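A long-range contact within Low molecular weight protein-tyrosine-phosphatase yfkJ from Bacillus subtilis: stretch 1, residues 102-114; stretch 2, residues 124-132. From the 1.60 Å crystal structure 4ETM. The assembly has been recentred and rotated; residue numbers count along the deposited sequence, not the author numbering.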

# COMPACT_ATOMS: atom_id res chain seq x y z
N ILE A 102 -3.62 -0.03 14.31
CA ILE A 102 -4.18 -0.66 13.13
C ILE A 102 -3.07 -1.45 12.45
O ILE A 102 -2.06 -0.87 12.05
N ILE A 103 -3.27 -2.76 12.33
CA ILE A 103 -2.22 -3.67 11.91
C ILE A 103 -2.62 -4.31 10.58
O ILE A 103 -3.48 -5.19 10.54
N ALA A 104 -1.99 -3.84 9.50
CA ALA A 104 -2.28 -4.32 8.13
C ALA A 104 -1.46 -5.53 7.78
O ALA A 104 -0.37 -5.70 8.28
N MET A 105 -1.97 -6.36 6.87
CA MET A 105 -1.24 -7.57 6.48
C MET A 105 -0.17 -7.31 5.42
O MET A 105 0.85 -8.01 5.40
N ASP A 106 -0.41 -6.33 4.55
CA ASP A 106 0.55 -5.99 3.51
C ASP A 106 0.54 -4.51 3.10
O ASP A 106 -0.26 -3.70 3.62
N ALA A 107 1.45 -4.16 2.20
CA ALA A 107 1.67 -2.77 1.84
C ALA A 107 0.46 -2.23 1.10
O ALA A 107 0.06 -1.08 1.32
N GLU A 108 -0.15 -3.04 0.25
CA GLU A 108 -1.38 -2.59 -0.40
C GLU A 108 -2.46 -2.19 0.61
O GLU A 108 -3.15 -1.18 0.42
N ASN A 109 -2.60 -2.97 1.67
CA ASN A 109 -3.59 -2.67 2.71
C ASN A 109 -3.30 -1.31 3.34
O ASN A 109 -4.22 -0.51 3.59
N ILE A 110 -2.02 -1.05 3.61
CA ILE A 110 -1.61 0.22 4.19
C ILE A 110 -2.01 1.36 3.26
O ILE A 110 -2.59 2.36 3.69
N GLY A 111 -1.72 1.19 1.97
CA GLY A 111 -2.07 2.19 0.99
C GLY A 111 -3.56 2.45 0.91
O GLY A 111 -3.99 3.59 0.77
N SER A 112 -4.35 1.38 1.00
CA SER A 112 -5.80 1.53 0.98
C SER A 112 -6.29 2.32 2.18
O SER A 112 -7.18 3.16 2.03
N LEU A 113 -5.72 2.05 3.36
CA LEU A 113 -6.11 2.77 4.56
C LEU A 113 -5.72 4.24 4.42
O LEU A 113 -6.41 5.13 4.91
N ARG A 114 -4.63 4.50 3.70
CA ARG A 114 -4.16 5.88 3.51
C ARG A 114 -5.10 6.69 2.63
O ARG A 114 -5.32 7.88 2.86
N HIS A 124 -0.49 5.39 13.43
CA HIS A 124 -0.69 4.13 14.15
C HIS A 124 -0.98 2.95 13.20
O HIS A 124 -1.36 1.86 13.63
N ILE A 125 -0.80 3.16 11.90
CA ILE A 125 -1.07 2.11 10.92
C ILE A 125 0.25 1.49 10.48
O ILE A 125 1.06 2.15 9.83
N LYS A 126 0.48 0.23 10.85
CA LYS A 126 1.71 -0.47 10.50
C LYS A 126 1.41 -1.87 9.97
O LYS A 126 0.30 -2.39 10.19
N ARG A 127 2.35 -2.48 9.25
CA ARG A 127 2.21 -3.88 8.84
C ARG A 127 2.55 -4.82 10.00
O ARG A 127 3.41 -4.51 10.83
N LEU A 128 1.87 -5.96 10.05
CA LEU A 128 2.16 -6.99 11.06
C LEU A 128 3.64 -7.33 11.10
O LEU A 128 4.25 -7.36 12.17
N LEU A 129 4.23 -7.60 9.94
CA LEU A 129 5.63 -8.02 9.92
C LEU A 129 6.65 -6.89 10.12
O LEU A 129 7.85 -7.14 10.19
N ASP A 130 6.17 -5.65 10.24
CA ASP A 130 7.01 -4.52 10.66
C ASP A 130 7.49 -4.78 12.10
O ASP A 130 8.57 -4.31 12.51
N TYR A 131 6.71 -5.54 12.87
CA TYR A 131 7.07 -5.84 14.25
C TYR A 131 8.05 -7.00 14.40
O TYR A 131 8.63 -7.19 15.47
N VAL A 132 8.21 -7.79 13.35
CA VAL A 132 9.19 -8.86 13.34
C VAL A 132 10.49 -8.24 12.85
O VAL A 132 10.77 -8.22 11.65

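Packing of residues 102-114 against residues 124-132 in the phosphatase yfkJ. Strands 102-104 and 125-127 pair in parallel, and helix 107-114 runs back almost antiparallel to the second strand, 8.4 Å from its axis; 697 Å² is buried in all. Backbone ladder: Ile102 N donates to His124 O (3.0 Å), Lys126 N to Ile102 O (3.0 Å), Ala104 N to Lys126 O (2.8 Å) and Leu128 N to Ala104 O (2.9 Å). This register pairs Ile102 with Ile125, Ile103 with Lys126 and Ala104 with Arg127, so side chains alternate between the two faces of the sheet.

Apolar contacts, helix-covered face: Ile102, Ala104, Ile125 and Arg127 share this face. Ile102 and Ile125 both adopt chi1 m, chi2 t and lie side by side, Ile102 CB 4.0 Å from Ile125 CG1. The helix closes over them: Ile110 (m, m) has its CA-to-CB bond sideways, but its end reaches the strand, with Ile110 CD1 3.7 Å from Ile125 CG2. Leu113 (m, t) points toward the strand and brings its CD1 to 3.7 Å from the same Ile125 CG2, so that one methyl meets two helix residues. Ile102 CD1 also lies 3.7 Å from His124 NE2, obliquely to the ring; His124 has chi1 p.

Apolar contacts, other face: Ile103 (m, m) shares this face with Lys126, but its end bends to the second stretch. Its two branches part: Ile103 CG2 lies 3.8 Å from Leu128 CB, while Ile103 CD1 meets Tyr131 CE2 at 3.7 Å, oblique to the ring. Leu128 (t, p) extends this patch, its CD2 4.3 Å from Met105 SD. Met105 (chi1 m, chi2 m) starts away from the second stretch and comes nearer only at its end.

Polar side chains: Arg127 (chi1 m, chi2 t, chi3 m) lays its aliphatic part along the start of the helix, with Arg127 CG 3.7 Å from Ile110 CG1 and Arg127 CD 3.7 Å from Ala107 N. Its charge is met within its own stretch, where Arg127 NE forms a salt bridge to Asp130 OD1 (3.2 Å); the other carboxylate oxygen, Asp130 OD2, accepts from Arg127 N (2.9 Å). In the first stretch Asp106 (chi1 p) caps the helix, Asn109 N donating to Asp106 OD1 (2.9 Å), and Asn109 OD1 returns the favour by accepting from Asp106 N (3.2 Å).

Water: one molecule bridges the stretches, donating to Met105 O (2.8 Å from the water O) and accepting from Leu129 N (3.0 Å from the water O).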

# COMPACT_ATOMS: atom_id res chain seq x y z
CB ILE A 102 -4.82 0.37 12.20
CG1 ILE A 102 -5.92 1.13 12.96
CG2 ILE A 102 -5.33 -0.32 10.94
CD1 ILE A 102 -6.73 2.07 12.12
CB ILE A 103 -2.00 -4.77 12.98
CG1 ILE A 103 -1.66 -4.15 14.35
CG2 ILE A 103 -0.88 -5.70 12.55
CD1 ILE A 103 -0.52 -3.15 14.31
CB ALA A 104 -2.00 -3.23 7.15
CB MET A 105 -2.21 -8.66 6.01
CG MET A 105 -3.17 -9.10 7.10
SD MET A 105 -2.25 -9.87 8.46
CE MET A 105 -2.87 -8.92 9.85
CB ASP A 106 0.39 -6.90 2.28
CG ASP A 106 -0.94 -6.71 1.56
OD1 ASP A 106 -1.45 -5.58 1.48
OD2 ASP A 106 -1.47 -7.71 1.05
CB ALA A 107 2.94 -2.62 1.00
CB GLU A 108 -1.92 -3.63 -1.40
CG GLU A 108 -1.00 -3.81 -2.60
CD GLU A 108 -1.49 -4.88 -3.57
OE1 GLU A 108 -2.39 -5.65 -3.20
OE2 GLU A 108 -0.97 -4.96 -4.70
CB ASN A 109 -3.55 -3.72 3.82
CG ASN A 109 -3.91 -5.11 3.37
OD1 ASN A 109 -3.50 -6.08 3.99
ND2 ASN A 109 -4.70 -5.23 2.32
CB ILE A 110 -0.09 0.28 4.40
CG1 ILE A 110 0.37 -0.80 5.39
CG2 ILE A 110 0.35 1.69 4.79
CD1 ILE A 110 0.32 -0.39 6.83
CB SER A 112 -6.50 0.17 0.93
OG SER A 112 -6.18 -0.50 -0.28
CB LEU A 113 -5.50 2.12 5.82
CG LEU A 113 -6.03 0.73 6.18
CD1 LEU A 113 -5.11 0.00 7.16
CD2 LEU A 113 -7.44 0.79 6.76
CB ARG A 114 -2.75 5.89 2.92
CG ARG A 114 -1.65 5.33 3.82
CD ARG A 114 -0.27 5.85 3.37
NE ARG A 114 0.82 5.17 4.07
CZ ARG A 114 1.17 5.41 5.33
NH1 ARG A 114 0.51 6.32 6.04
NH2 ARG A 114 2.17 4.74 5.88
CB HIS A 124 -1.82 4.27 15.16
CG HIS A 124 -3.14 4.65 14.55
ND1 HIS A 124 -3.26 5.62 13.58
CD2 HIS A 124 -4.39 4.19 14.78
CE1 HIS A 124 -4.53 5.74 13.24
NE2 HIS A 124 -5.24 4.89 13.95
CB ILE A 125 -1.81 2.69 9.70
CG1 ILE A 125 -3.09 3.39 10.15
CG2 ILE A 125 -2.12 1.60 8.68
CD1 ILE A 125 -3.87 4.04 9.03
CB LYS A 126 2.64 -0.55 11.72
CG LYS A 126 3.14 0.80 12.23
CD LYS A 126 4.22 0.62 13.28
CE LYS A 126 4.90 1.94 13.63
NZ LYS A 126 3.96 2.93 14.23
CB ARG A 127 3.11 -4.21 7.64
CG ARG A 127 2.64 -3.62 6.33
CD ARG A 127 3.57 -4.01 5.18
NE ARG A 127 4.94 -3.55 5.41
CZ ARG A 127 5.89 -3.60 4.48
NH1 ARG A 127 5.61 -4.09 3.27
NH2 ARG A 127 7.12 -3.15 4.74
CB LEU A 128 1.34 -8.25 10.81
CG LEU A 128 1.54 -9.37 11.83
CD1 LEU A 128 1.10 -8.92 13.23
CD2 LEU A 128 0.79 -10.61 11.36
CB LEU A 129 5.94 -8.83 8.66
CG LEU A 129 5.10 -10.09 8.50
CD1 LEU A 129 5.47 -10.80 7.20
CD2 LEU A 129 5.31 -11.00 9.71
CB ASP A 130 6.25 -3.17 10.58
CG ASP A 130 5.97 -2.71 9.13
OD1 ASP A 130 6.54 -3.29 8.18
OD2 ASP A 130 5.19 -1.75 8.95
CB TYR A 131 5.82 -6.12 15.08
CG TYR A 131 4.96 -4.90 15.24
CD1 TYR A 131 5.13 -4.03 16.32
CD2 TYR A 131 4.00 -4.58 14.29
CE1 TYR A 131 4.34 -2.91 16.46
CE2 TYR A 131 3.21 -3.47 14.42
CZ TYR A 131 3.39 -2.63 15.50
OH TYR A 131 2.60 -1.51 15.62
CB VAL A 132 8.77 -10.01 12.42
CG1 VAL A 132 9.80 -11.14 12.44
CG2 VAL A 132 7.41 -10.53 12.83
O HOH W 1 3.00 -7.75 7.24